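Local coordinates for protein ASCH domain (Vibrio cholerae TMA 21, PDB 3S9X) that is of unknown function but carries an ASCH domain of the PUA clan, a fold that suggests a role in binding RNA, at residues V21-E24 with V25-K28; C38-E41 with Y42-N45; C47-L50 with I51-E55; S59-E63 with Y64-Q68. All coordinates share one frame; numbering follows the deposited sequence.

Contact 1. Residues V21-E24 with V25-K28; sequences VSRE and VSEK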
ATOM      1  N   VAL A  21       6.016  -7.879 -20.449  1.00 11.18           N
ATOM      2  CA  VAL A  21       4.639  -8.222 -20.800  1.00 11.44           C
ATOM      3  C   VAL A  21       4.336  -7.685 -22.230  1.00  8.85           C
ATOM      4  O   VAL A  21       5.053  -6.893 -22.774  1.00 10.50           O
ATOM      5  CB  VAL A  21       3.571  -7.722 -19.802  1.00 12.05           C
ATOM      6  CG1 VAL A  21       3.835  -8.349 -18.424  1.00 16.03           C
ATOM      7  CG2 VAL A  21       3.593  -6.203 -19.696  1.00 11.86           C
ATOM      8  N   SER A  22       3.274  -8.166 -22.809  1.00  9.97           N
ATOM      9  CA  SER A  22       2.925  -7.803 -24.197  1.00 10.04           C
ATOM     10  C   SER A  22       2.520  -6.341 -24.240  1.00 11.23           C
ATOM     11  O   SER A  22       2.125  -5.755 -23.245  1.00 11.31           O
ATOM     12  CB  SER A  22       1.738  -8.612 -24.641  1.00 11.98           C
ATOM     13  OG  SER A  22       0.551  -8.185 -23.984  1.00 16.69           O
ATOM     14  N   ARG A  23       2.556  -5.772 -25.446  1.00 11.48           N
ATOM     15  CA  ARG A  23       2.176  -4.350 -25.642  1.00 13.17           C
ATOM     16  C   ARG A  23       0.768  -4.153 -25.198  1.00 15.84           C
ATOM     17  O   ARG A  23       0.458  -3.112 -24.553  1.00 16.34           O
ATOM     18  CB  ARG A  23       2.248  -3.988 -27.091  1.00 14.24           C
ATOM     19  CG  ARG A  23       2.077  -2.461 -27.259  1.00 17.36           C
ATOM     20  CD  ARG A  23       3.262  -1.745 -26.839  1.00 21.01           C
ATOM     21  NE  ARG A  23       4.462  -1.937 -27.650  1.00 21.48           N
ATOM     22  CZ  ARG A  23       4.757  -1.291 -28.749  1.00 21.61           C
ATOM     23  NH1 ARG A  23       3.943  -0.313 -29.208  1.00 26.19           N
ATOM     24  NH2 ARG A  23       5.906  -1.547 -29.317  1.00 21.15           N
ATOM     25  N   GLU A  24      -0.083  -5.144 -25.405  1.00 18.84           N
ATOM     26  CA  GLU A  24      -1.522  -4.989 -25.027  1.00 23.25           C
ATOM     27  C   GLU A  24      -1.637  -4.762 -23.546  1.00 21.76           C
ATOM     28  O   GLU A  24      -2.419  -3.925 -23.100  1.00 23.78           O
ATOM     29  CB  GLU A  24      -2.367  -6.267 -25.288  1.00 24.92           C
ATOM     30  CG  GLU A  24      -2.624  -6.567 -26.775  1.00 30.85           C
ATOM     31  CD  GLU A  24      -3.205  -5.359 -27.552  1.00 36.91           C
ATOM     32  OE1 GLU A  24      -4.329  -4.859 -27.207  1.00 43.93           O
ATOM     33  OE2 GLU A  24      -2.528  -4.901 -28.509  1.00 37.40           O
ATOM     34  N   VAL A  25      -0.880  -5.545 -22.802  1.00 18.07           N
ATOM     35  CA  VAL A  25      -0.917  -5.482 -21.351  1.00 16.33           C
ATOM     36  C   VAL A  25      -0.236  -4.249 -20.827  1.00 13.80           C
ATOM     37  O   VAL A  25      -0.807  -3.546 -19.992  1.00 16.27           O
ATOM     38  CB  VAL A  25      -0.273  -6.751 -20.720  1.00 15.86           C
ATOM     39  CG1 VAL A  25      -0.039  -6.712 -19.145  1.00 17.72           C
ATOM     40  CG2 VAL A  25      -1.016  -8.018 -21.177  1.00 22.18           C
ATOM     41  N   SER A  26       0.935  -3.919 -21.341  1.00 11.85           N
ATOM     42  CA  SER A  26       1.635  -2.774 -20.770  1.00 11.13           C
ATOM     43  C   SER A  26       0.907  -1.453 -21.035  1.00 13.89           C
ATOM     44  O   SER A  26       0.947  -0.592 -20.182  1.00 13.98           O
ATOM     45  CB  SER A  26       3.067  -2.666 -21.287  1.00 11.72           C
ATOM     46  OG  SER A  26       3.139  -2.573 -22.660  1.00 14.86           O
ATOM     47  N   GLU A  27       0.288  -1.295 -22.182  1.00 15.36           N
ATOM     48  CA  GLU A  27      -0.285  -0.047 -22.546  1.00 17.38           C
ATOM     49  C   GLU A  27      -1.552   0.226 -21.782  1.00 17.40           C
ATOM     50  O   GLU A  27      -1.987   1.398 -21.734  1.00 20.21           O
ATOM     51  CB  GLU A  27      -0.543   0.028 -24.081  1.00 18.64           C
ATOM     52  CG  GLU A  27       0.700   0.475 -24.784  1.00 24.52           C
ATOM     53  CD  GLU A  27       0.569   0.604 -26.282  1.00 25.15           C
ATOM     54  OE1 GLU A  27      -0.497   0.154 -26.838  1.00 27.30           O
ATOM     55  OE2 GLU A  27       1.558   1.164 -26.835  1.00 32.95           O
ATOM     56  N   LYS A  28      -2.129  -0.760 -21.083  1.00 16.53           N
ATOM     57  CA  LYS A  28      -3.340  -0.518 -20.316  1.00 19.42           C
ATOM     58  C   LYS A  28      -3.064   0.257 -19.010  1.00 14.95           C
ATOM     59  O   LYS A  28      -3.981   0.835 -18.429  1.00 16.29           O
ATOM     60  CB  LYS A  28      -3.940  -1.844 -19.896  1.00 20.29           C
ATOM     61  CG  LYS A  28      -3.130  -2.646 -18.756  1.00 28.26           C
ATOM     62  CD  LYS A  28      -3.432  -4.111 -18.615  0.60 27.15           C
ATOM     63  CE  LYS A  28      -2.483  -4.841 -17.748  0.60 24.20           C
ATOM     64  NZ  LYS A  28      -3.012  -6.052 -17.018  0.60 29.40           N
TER
HETATM   65  O   HOH W   1       5.226  -4.219 -23.559  1.00 13.58           O
HETATM   66  O   HOH W   2       0.866   0.158 -29.301  1.00 39.68           O

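Contact 2. Residues C38-E41 with Y42-N45; sequences CADE and YNAN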
ATOM      1  N   CYS A  38       4.852   1.556   5.445  1.00 10.77           N
ATOM      2  CA  CYS A  38       5.121   1.842   6.851  1.00 12.90           C
ATOM      3  C   CYS A  38       5.867   3.163   7.046  1.00 13.11           C
ATOM      4  O   CYS A  38       6.201   3.847   6.061  1.00 14.63           O
ATOM      5  CB  CYS A  38       5.753   0.670   7.619  1.00 14.04           C
ATOM      6  SG  CYS A  38       5.125  -0.905   7.226  1.00 17.55           S
ATOM      7  N   ALA A  39       6.173   3.483   8.305  1.00 13.41           N
ATOM      8  CA  ALA A  39       6.837   4.742   8.644  1.00 13.10           C
ATOM      9  C   ALA A  39       8.142   4.550   9.381  1.00 12.59           C
ATOM     10  O   ALA A  39       8.690   5.501   9.891  1.00 14.21           O
ATOM     11  CB  ALA A  39       5.859   5.651   9.469  1.00 16.84           C
ATOM     12  N   ASP A  40       8.646   3.326   9.404  1.00 12.66           N
ATOM     13  CA  ASP A  40       9.951   3.071  10.023  1.00 12.17           C
ATOM     14  C   ASP A  40      10.692   1.998   9.244  1.00 10.92           C
ATOM     15  O   ASP A  40      10.059   1.234   8.536  1.00 10.88           O
ATOM     16  CB  ASP A  40       9.819   2.691  11.514  1.00 13.30           C
ATOM     17  CG  ASP A  40       9.126   1.343  11.727  1.00 14.94           C
ATOM     18  OD1 ASP A  40       7.843   1.267  11.843  1.00 18.73           O
ATOM     19  OD2 ASP A  40       9.771   0.309  11.674  1.00 14.81           O
ATOM     20  N   GLU A  41      12.001   1.980   9.354  1.00 10.60           N
ATOM     21  CA  GLU A  41      12.834   1.097   8.577  1.00 10.31           C
ATOM     22  C   GLU A  41      12.531  -0.385   8.808  1.00  9.53           C
ATOM     23  O   GLU A  41      12.427  -1.155   7.856  1.00  9.64           O
ATOM     24  CB  GLU A  41      14.305   1.440   8.894  1.00 12.12           C
ATOM     25  CG  GLU A  41      15.302   0.543   8.201  1.00 12.45           C
ATOM     26  CD  GLU A  41      16.724   1.010   8.352  1.00 15.54           C
ATOM     27  OE1 GLU A  41      17.025   1.720   9.354  1.00 24.40           O
ATOM     28  OE2 GLU A  41      17.591   0.608   7.603  1.00 19.66           O
ATOM     29  N   TYR A  42      12.417  -0.776  10.059  1.00 10.77           N
ATOM     30  CA  TYR A  42      12.248  -2.160  10.370  1.00 11.54           C
ATOM     31  C   TYR A  42      10.982  -2.668   9.690  1.00 10.87           C
ATOM     32  O   TYR A  42      10.992  -3.706   9.029  1.00 10.25           O
ATOM     33  CB  TYR A  42      12.123  -2.317  11.903  1.00 12.32           C
ATOM     34  CG  TYR A  42      11.628  -3.652  12.296  1.00 14.65           C
ATOM     35  CD1 TYR A  42      12.466  -4.717  12.364  1.00 17.87           C
ATOM     36  CD2 TYR A  42      10.276  -3.849  12.499  1.00 16.07           C
ATOM     37  CE1 TYR A  42      11.939  -6.027  12.650  1.00 19.28           C
ATOM     38  CE2 TYR A  42       9.774  -5.068  12.773  1.00 19.26           C
ATOM     39  CZ  TYR A  42      10.568  -6.136  12.845  1.00 16.61           C
ATOM     40  OH  TYR A  42       9.974  -7.371  13.063  1.00 22.66           O
ATOM     41  N   ASN A  43       9.857  -1.963   9.898  1.00 10.89           N
ATOM     42  CA  ASN A  43       8.580  -2.421   9.320  1.00 10.24           C
ATOM     43  C   ASN A  43       8.565  -2.228   7.790  1.00  9.10           C
ATOM     44  O   ASN A  43       8.008  -3.075   7.119  1.00  8.92           O
ATOM     45  CB  ASN A  43       7.397  -1.729   9.956  1.00 10.72           C
ATOM     46  CG  ASN A  43       7.136  -2.245  11.369  1.00 13.10           C
ATOM     47  OD1 ASN A  43       7.220  -1.493  12.342  1.00 17.34           O
ATOM     48  ND2 ASN A  43       6.853  -3.470  11.456  1.00 10.48           N
ATOM     49  N   ALA A  44       9.204  -1.173   7.253  1.00  9.16           N
ATOM     50  CA  ALA A  44       9.239  -0.987   5.788  1.00  7.95           C
ATOM     51  C   ALA A  44       9.877  -2.200   5.125  1.00  9.09           C
ATOM     52  O   ALA A  44       9.424  -2.718   4.138  1.00  8.44           O
ATOM     53  CB  ALA A  44       9.965   0.263   5.400  1.00  9.80           C
ATOM     54  N   ASN A  45      10.974  -2.670   5.736  1.00  8.89           N
ATOM     55  CA  ASN A  45      11.737  -3.737   5.102  1.00  8.61           C
ATOM     56  C   ASN A  45      11.038  -5.058   5.269  1.00  8.36           C
ATOM     57  O   ASN A  45      11.030  -5.905   4.337  1.00  8.66           O
ATOM     58  CB  ASN A  45      13.180  -3.743   5.594  1.00  9.25           C
ATOM     59  CG  ASN A  45      13.953  -2.478   5.151  1.00  9.01           C
ATOM     60  OD1 ASN A  45      13.445  -1.748   4.324  1.00 10.14           O
ATOM     61  ND2 ASN A  45      15.124  -2.209   5.727  1.00 10.24           N
TER
HETATM   62  O   HOH W   3      17.064  -0.133   5.062  1.00 15.83           O

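Contact 3. Residues C47-L50 with I51-E55; sequences CADL and ILRGE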
ATOM      1  N   CYS A  47       7.807  -5.444   5.667  1.00  8.91           N
ATOM      2  CA  CYS A  47       6.620  -5.439   4.784  1.00  9.66           C
ATOM      3  C   CYS A  47       6.976  -5.605   3.301  1.00  8.43           C
ATOM      4  O   CYS A  47       6.246  -6.297   2.608  1.00  8.19           O
ATOM      5  CB  CYS A  47       5.798  -4.183   4.950  1.00 10.53           C
ATOM      6  SG  CYS A  47       4.711  -4.252   6.409  1.00 12.56           S
ATOM      7  N   ALA A  48       8.076  -5.008   2.842  1.00  8.65           N
ATOM      8  CA  ALA A  48       8.426  -5.236   1.436  1.00  7.35           C
ATOM      9  C   ALA A  48       8.609  -6.737   1.207  1.00  7.47           C
ATOM     10  O   ALA A  48       8.218  -7.277   0.177  1.00  8.83           O
ATOM     11  CB  ALA A  48       9.654  -4.471   1.078  1.00  9.22           C
ATOM     12  N   ASP A  49       9.273  -7.424   2.153  1.00  8.18           N
ATOM     13  CA  ASP A  49       9.519  -8.834   2.016  1.00  8.89           C
ATOM     14  C   ASP A  49       8.254  -9.676   2.163  1.00  8.17           C
ATOM     15  O   ASP A  49       8.095 -10.661   1.449  1.00  8.79           O
ATOM     16  CB  ASP A  49      10.572  -9.300   3.067  1.00  9.82           C
ATOM     17  CG  ASP A  49      11.142 -10.614   2.723  1.00 10.63           C
ATOM     18  OD1 ASP A  49      11.788 -10.731   1.682  1.00 15.81           O
ATOM     19  OD2 ASP A  49      10.922 -11.533   3.514  1.00 14.83           O
ATOM     20  N   LEU A  50       7.359  -9.312   3.064  1.00  8.60           N
ATOM     21  CA  LEU A  50       6.072  -9.987   3.170  1.00  8.41           C
ATOM     22  C   LEU A  50       5.317  -9.853   1.889  1.00  8.02           C
ATOM     23  O   LEU A  50       4.633 -10.794   1.436  1.00  9.66           O
ATOM     24  CB  LEU A  50       5.243  -9.389   4.322  1.00  8.40           C
ATOM     25  CG  LEU A  50       5.647  -9.722   5.730  1.00  9.23           C
ATOM     26  CD1 LEU A  50       4.864  -8.830   6.676  1.00 10.12           C
ATOM     27  CD2 LEU A  50       5.471 -11.231   6.078  1.00 11.27           C
ATOM     28  N   ILE A  51       5.354  -8.648   1.277  1.00  8.27           N
ATOM     29  CA  ILE A  51       4.614  -8.459   0.017  1.00  8.38           C
ATOM     30  C   ILE A  51       5.239  -9.332  -1.083  1.00  7.66           C
ATOM     31  O   ILE A  51       4.561 -10.062  -1.792  1.00  8.20           O
ATOM     32  CB  ILE A  51       4.586  -6.997  -0.441  1.00  8.23           C
ATOM     33  CG1 ILE A  51       3.790  -6.154   0.587  1.00  7.32           C
ATOM     34  CG2 ILE A  51       4.061  -6.809  -1.843  1.00  8.79           C
ATOM     35  CD1 ILE A  51       3.881  -4.655   0.469  1.00 10.01           C
ATOM     36  N   LEU A  52       6.562  -9.274  -1.195  1.00  8.53           N
ATOM     37  CA  LEU A  52       7.342 -10.082  -2.142  1.00  9.58           C
ATOM     38  C   LEU A  52       6.874 -11.526  -2.130  1.00  9.94           C
ATOM     39  O   LEU A  52       6.693 -12.174  -3.161  1.00 11.44           O
ATOM     40  CB  LEU A  52       8.850  -9.941  -1.895  1.00  9.94           C
ATOM     41  CG  LEU A  52       9.805 -10.836  -2.695  1.00  9.40           C
ATOM     42  CD1 LEU A  52       9.780 -10.417  -4.190  1.00 10.16           C
ATOM     43  CD2 LEU A  52      11.211 -10.727  -2.111  1.00 11.27           C
ATOM     44  N   ARG A  53       6.804 -12.068  -0.909  1.00  9.67           N
ATOM     45  CA  ARG A  53       6.535 -13.492  -0.653  1.00 10.52           C
ATOM     46  C   ARG A  53       5.045 -13.862  -0.694  1.00 10.01           C
ATOM     47  O   ARG A  53       4.707 -15.050  -0.434  1.00 13.76           O
ATOM     48  CB  ARG A  53       7.206 -13.971   0.591  1.00 12.92           C
ATOM     49  CG  ARG A  53       8.735 -13.861   0.507  1.00 14.35           C
ATOM     50  CD  ARG A  53       9.460 -14.499   1.604  1.00 14.59           C
ATOM     51  NE  ARG A  53       9.198 -13.804   2.823  1.00 17.40           N
ATOM     52  CZ  ARG A  53       8.385 -14.154   3.791  1.00 19.81           C
ATOM     53  NH1 ARG A  53       8.234 -13.346   4.858  1.00 24.51           N
ATOM     54  NH2 ARG A  53       7.682 -15.250   3.681  1.00 21.56           N
ATOM     55  N   GLY A  54       4.157 -12.890  -0.943  1.00 10.68           N
ATOM     56  CA  GLY A  54       2.743 -13.180  -0.985  1.00 11.28           C
ATOM     57  C   GLY A  54       2.045 -13.282   0.350  1.00 11.27           C
ATOM     58  O   GLY A  54       0.894 -13.712   0.413  1.00 11.44           O
ATOM     59  N   GLU A  55       2.738 -12.909   1.423  1.00 10.16           N
ATOM     60  CA  GLU A  55       2.144 -12.915   2.739  1.00 10.95           C
ATOM     61  C   GLU A  55       1.328 -11.658   3.099  1.00 11.44           C
ATOM     62  O   GLU A  55       0.374 -11.731   3.855  1.00 12.60           O
ATOM     63  CB  GLU A  55       3.246 -13.103   3.765  1.00 12.10           C
ATOM     64  CG  GLU A  55       3.921 -14.423   3.811  1.00 17.21           C
ATOM     65  CD  GLU A  55       2.985 -15.358   4.541  1.00 22.75           C
ATOM     66  OE1 GLU A  55       2.853 -15.279   5.821  1.00 26.35           O
ATOM     67  OE2 GLU A  55       2.336 -16.108   3.790  1.00 32.68           O
TER

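Contact 4. Residues S59-E63 with Y64-Q68; sequences SCSLE and YWYSQ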
ATOM      1  N   SER A  59      -3.545  -3.544   2.344  1.00  8.63           N
ATOM      2  CA  SER A  59      -3.164  -2.425   3.188  1.00  8.38           C
ATOM      3  C   SER A  59      -4.336  -1.516   3.395  1.00  8.56           C
ATOM      4  O   SER A  59      -5.335  -1.660   2.709  1.00  8.94           O
ATOM      5  CB  SER A  59      -2.013  -1.692   2.570  1.00 10.91           C
ATOM      6  OG  SER A  59      -2.355  -0.983   1.408  1.00 15.68           O
ATOM      7  N   CYS A  60      -4.222  -0.562   4.326  1.00  9.64           N
ATOM      8  CA  CYS A  60      -5.289   0.374   4.529  1.00  9.93           C
ATOM      9  C   CYS A  60      -4.718   1.760   4.934  1.00 10.71           C
ATOM     10  O   CYS A  60      -3.519   1.930   5.224  1.00 12.04           O
ATOM     11  CB  CYS A  60      -6.237  -0.121   5.622  1.00 10.59           C
ATOM     12  SG  CYS A  60      -5.601  -0.205   7.266  1.00 12.03           S
ATOM     13  N   SER A  61      -5.603   2.748   4.855  1.00 10.46           N
ATOM     14  CA  SER A  61      -5.292   4.113   5.200  1.00 10.91           C
ATOM     15  C   SER A  61      -6.562   4.840   5.650  1.00  9.94           C
ATOM     16  O   SER A  61      -7.663   4.407   5.368  1.00 10.54           O
ATOM     17  CB  SER A  61      -4.711   4.801   3.986  1.00 11.28           C
ATOM     18  OG  SER A  61      -5.558   4.857   2.862  1.00 12.91           O
ATOM     19  N   LEU A  62      -6.398   5.970   6.339  1.00 11.00           N
ATOM     20  CA  LEU A  62      -7.534   6.770   6.747  1.00 10.48           C
ATOM     21  C   LEU A  62      -8.218   7.405   5.577  1.00 12.27           C
ATOM     22  O   LEU A  62      -7.622   8.060   4.749  1.00 12.23           O
ATOM     23  CB  LEU A  62      -7.140   7.852   7.728  1.00 12.78           C
ATOM     24  CG  LEU A  62      -6.514   7.429   9.066  1.00 13.06           C
ATOM     25  CD1 LEU A  62      -5.973   8.676   9.786  1.00 15.82           C
ATOM     26  CD2 LEU A  62      -7.554   6.713   9.927  1.00 15.82           C
ATOM     27  N   GLU A  63      -9.525   7.221   5.504  1.00 11.88           N
ATOM     28  CA  GLU A  63     -10.297   7.853   4.416  1.00 12.60           C
ATOM     29  C   GLU A  63     -10.243   9.397   4.440  1.00 14.35           C
ATOM     30  O   GLU A  63     -10.324  10.033   3.395  1.00 14.38           O
ATOM     31  CB  GLU A  63     -11.729   7.390   4.498  1.00 13.19           C
ATOM     32  CG  GLU A  63     -12.487   7.699   3.227  1.00 15.96           C
ATOM     33  CD  GLU A  63     -13.187   8.992   3.214  1.00 25.83           C
ATOM     34  OE1 GLU A  63     -13.420   9.597   4.279  1.00 25.75           O
ATOM     35  OE2 GLU A  63     -13.488   9.418   2.079  1.00 28.93           O
ATOM     36  N   TYR A  64     -10.001   9.957   5.610  1.00 12.79           N
ATOM     37  CA  TYR A  64      -9.874  11.372   5.832  1.00 14.08           C
ATOM     38  C   TYR A  64      -8.897  11.992   4.847  1.00 14.92           C
ATOM     39  O   TYR A  64      -9.104  13.120   4.351  1.00 15.83           O
ATOM     40  CB  TYR A  64      -9.384  11.635   7.247  1.00 14.00           C
ATOM     41  CG  TYR A  64      -9.450  13.090   7.677  1.00 16.74           C
ATOM     42  CD1 TYR A  64     -10.577  13.587   8.332  1.00 19.25           C
ATOM     43  CD2 TYR A  64      -8.403  13.938   7.484  1.00 18.41           C
ATOM     44  CE1 TYR A  64     -10.649  14.871   8.758  1.00 18.01           C
ATOM     45  CE2 TYR A  64      -8.438  15.243   7.957  1.00 21.65           C
ATOM     46  CZ  TYR A  64      -9.579  15.690   8.601  1.00 19.86           C
ATOM     47  OH  TYR A  64      -9.661  16.995   9.042  1.00 25.23           O
ATOM     48  N   TRP A  65      -7.835  11.257   4.489  1.00 15.09           N
ATOM     49  CA  TRP A  65      -6.840  11.803   3.556  1.00 15.51           C
ATOM     50  C   TRP A  65      -7.446  12.146   2.212  1.00 16.89           C
ATOM     51  O   TRP A  65      -6.985  13.038   1.458  1.00 18.86           O
ATOM     52  CB  TRP A  65      -5.690  10.814   3.323  1.00 16.56           C
ATOM     53  CG  TRP A  65      -4.773  10.704   4.489  1.00 17.34           C
ATOM     54  CD1 TRP A  65      -4.693   9.669   5.338  1.00 18.19           C
ATOM     55  CD2 TRP A  65      -3.834  11.684   4.955  1.00 17.88           C
ATOM     56  NE1 TRP A  65      -3.721   9.894   6.269  1.00 18.82           N
ATOM     57  CE2 TRP A  65      -3.154  11.112   6.029  1.00 19.02           C
ATOM     58  CE3 TRP A  65      -3.406  12.948   4.484  1.00 19.93           C
ATOM     59  CZ2 TRP A  65      -2.154  11.780   6.730  1.00 20.63           C
ATOM     60  CZ3 TRP A  65      -2.363  13.615   5.160  1.00 22.66           C
ATOM     61  CH2 TRP A  65      -1.746  13.040   6.274  1.00 21.80           C
ATOM     62  N   TYR A  66      -8.440  11.381   1.812  1.00 16.96           N
ATOM     63  CA  TYR A  66      -8.998  11.511   0.470  1.00 16.17           C
ATOM     64  C   TYR A  66     -10.146  12.495   0.513  1.00 18.00           C
ATOM     65  O   TYR A  66     -10.158  13.466  -0.228  1.00 20.50           O
ATOM     66  CB  TYR A  66      -9.444  10.188  -0.110  1.00 15.70           C
ATOM     67  CG  TYR A  66      -8.349   9.144   0.052  1.00 14.52           C
ATOM     68  CD1 TYR A  66      -7.249   9.066  -0.790  1.00 15.98           C
ATOM     69  CD2 TYR A  66      -8.355   8.284   1.153  1.00 14.24           C
ATOM     70  CE1 TYR A  66      -6.209   8.181  -0.532  1.00 16.87           C
ATOM     71  CE2 TYR A  66      -7.285   7.417   1.435  1.00 12.42           C
ATOM     72  CZ  TYR A  66      -6.246   7.340   0.563  1.00 12.90           C
ATOM     73  OH  TYR A  66      -5.187   6.483   0.782  1.00 15.29           O
ATOM     74  N   SER A  67     -11.092  12.285   1.420  1.00 17.94           N
ATOM     75  CA  SER A  67     -12.242  13.154   1.520  1.00 20.08           C
ATOM     76  C   SER A  67     -11.957  14.549   2.077  1.00 20.82           C
ATOM     77  O   SER A  67     -12.606  15.529   1.595  1.00 23.10           O
ATOM     78  CB  SER A  67     -13.343  12.491   2.323  1.00 22.23           C
ATOM     79  OG  SER A  67     -12.960  12.286   3.649  1.00 22.81           O
ATOM     80  N   GLN A  68     -10.999  14.704   2.969  1.00 20.97           N
ATOM     81  CA  GLN A  68     -10.799  15.999   3.571  1.00 22.20           C
ATOM     82  C   GLN A  68      -9.526  16.640   3.151  1.00 23.31           C
ATOM     83  O   GLN A  68      -9.456  17.881   3.031  1.00 26.11           O
ATOM     84  CB  GLN A  68     -10.890  15.889   5.086  1.00 22.96           C
ATOM     85  CG  GLN A  68     -12.181  15.203   5.543  1.00 26.21           C
ATOM     86  CD  GLN A  68     -13.493  15.869   5.132  1.00 33.00           C
ATOM     87  OE1 GLN A  68     -13.695  17.058   5.334  1.00 34.71           O
ATOM     88  NE2 GLN A  68     -14.417  15.058   4.593  1.00 36.04           N
TER
HETATM   89  O   HOH W   4      -3.488   6.609   6.723  1.00 15.81           O

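Contact 1. Residues V21-E24 with V25-K28
The guanidinium of Arg23 and the carboxylate of Glu27 are the two flat groups that meet here, their planes turned 62° apart. Glu27 OE2 lies at the edge of the guanidinium, near its plane, but the salt bridge is long, with Arg23 NH1 3.7 Å from Glu27 OE2. A water weakly bonded to both atoms bridges the pair. The aliphatic part of the arginine touches more closely: the chain bends at chi2 (74°) and again at chi3, which lays Arg23 CD 3.4 Å from Glu27 OE2.

Ser22 caps the helix. With OG set between its backbone N and carbonyl carbon (chi1 71°), the hydroxyl accepts from Val25 N at 3.2 Å, while Ser22 O takes Ser26 N at 2.9 Å and starts the i to i+4 pattern that Glu27 N and Arg23 O continue. Before the cap, the CG2 methyl of Val21 meets Val25 CG1 at 3.7 Å, the two side chains crossing at about a right angle. A second water joins Val21 O to Ser26 OG.

All of this belongs to the short helix 23-27, a surface turn about 23 Å from the centre of the chain, lying in sequence between helix 8-19 and strand 32-35.

Contact 2. Residues C38-E41 with Y42-N45
Asp40 and Asn43 face each other obliquely across the first turn of helix 41-52, with carboxylate and amide planes 79° apart. Asp40 is the N-cap. Its CG stands between the backbone N and the carbonyl carbon (chi1 67°), which folds the carboxylate back over the opening of the helix, where OD2 accepts from Asn43 N at 2.9 Å. The bond is nearly straight at the hydrogen, 171°, yet the N-H meets OD2 from above the carboxylate plane and not within it. A carboxylate at this end of a helix would be favoured by the helix dipole. The same OD2 touches Tyr42 CB at 3.5 Å and lies at the edge of the tyrosine ring, near its plane.

Cys38 also touches Asn43, coming from the chain that leads into the cap: Cys38 SG is 3.6 Å from Asn43 CB, and the cysteine CB also packs against the asparagine CB.

Glu41 and Asn45 form the next pair along the helix, their carboxylate and amide planes nearly perpendicular. Their polar ends are linked through a water 2.7 Å from Glu41 OE2 that accepts from Asn45 ND2 at 2.9 Å. Asn45 OD1 turns elsewhere, to the backbone N of Trp85. Behind these side chains, Ala44 N to Asp40 O and Asn45 N to Glu41 O give the regular backbone bonds.

The turn thus joins the loop after strand 32-35 to helix 41-52, and buried Ala44 packs against Tyr36 and against Trp85 in the loop after strand 79-83.

Contact 3. Residues C47-L50 with I51-E55
Arg53 reaches back one turn to Asp49, and its chain can be traced atom by atom. CB and CG lie against the carbonyl oxygen of Asp49, Arg53 CG 3.4 Å from Asp49 O. A bend at chi3 (-67°) then turns the chain past the carboxylate, CD coming within 3.8 Å of Asp49 OD2. NE makes the decisive contact, a salt-bridging hydrogen bond of 2.9 Å from Arg53 NE to Asp49 OD2, straight to 166°. The oxygen lies in the guanidinium plane, at its edge, whereas NE meets OD2 from well above the carboxylate plane; the two planes are 43° apart. Beyond, Arg53 NH1 rests 3.7 Å from Leu50 CD2, a methyl that also touches Glu55 CB.

The backbone closes the C-terminal end of helix 41-52 with a Schellman motif. Gly54 has positive phi, its N bonds to Ile51 O, and Glu55 N returns to Leu50 O at 2.8 Å. On the inner side, Ile51 packs on strands 79-83, 89-102 and 148-158.

The chemistry therefore divides by face: apolar residues meet the sheet, while the outer face carries a charged pair in which Asp49 engages the arginine through a single close N-H. Glu55 OE1 is paired with Lys119. The two returning N-H groups, of Gly54 and Glu55, serve carbonyls of the last turn that would otherwise lack helical donors.

Contact 4. Residues S59-E63 with Y64-Q68
Ser61 OG and Tyr66 OH share a hydrogen bond of 2.7 Å, in which either hydroxyl could be the donor, across a strand-to-helix junction of the ASCH domain: strand 58-62 runs straight into the short helix 64-67. Ser61 OG lies at the edge of the tyrosine ring and in its plane. A second side-chain bond spans one helical turn, with Ser67 OG donating to Glu63 OE1 at 2.8 Å from above the carboxylate plane. The glutamate gets there by a bend at chi2 (-92°), which folds its acid group over the serine.

Backbone bonds start the helix. Glu63 O is gripped twice, by Tyr66 N at 2.8 Å and Ser67 N at 3.1 Å; the latter donor lies in the carbonyl plane, the former 45° above it. Leu62 O receives Trp65 N.

Packing surrounds this polar frame. Leu62 CB touches Trp65 CD1 at 3.9 Å, and Leu62 O sits at the edge of the indole. Gln68 CB covers one face of the Tyr64 ring over its centre. The strand is held along strand 148-158, with Leu62 set against Phe132 of helix 121-139, and from that helix Glu135 accepts the indole N-H of Trp65. One water also accepts from the strand backbone at Leu62 N, 3.0 Å away, and weakly from Trp65 NE1.

Contacts 1, 2 and 4 are surface contacts, contact 1 with no buried residue and contacts 2 and 4 with one each; contact 3 is partly buried, one helix face lying on the sheet. Contact 1, its centre about 32 Å from that of contact 2, has a long, water-assisted side-chain pairing. Contacts 2 and 3 treat the two ends of one helix, 41-52, the first by an acidic side-chain cap and the second by a glycine turn; they meet where Cys38 SG packs 3.5 Å from Cys47 SG. Contact 4, on the opposite side of the chain's centre from contact 3, starts a helix directly from edge strand 58-62 and relies on hydroxyl and carboxylate bonds beside aromatic rings.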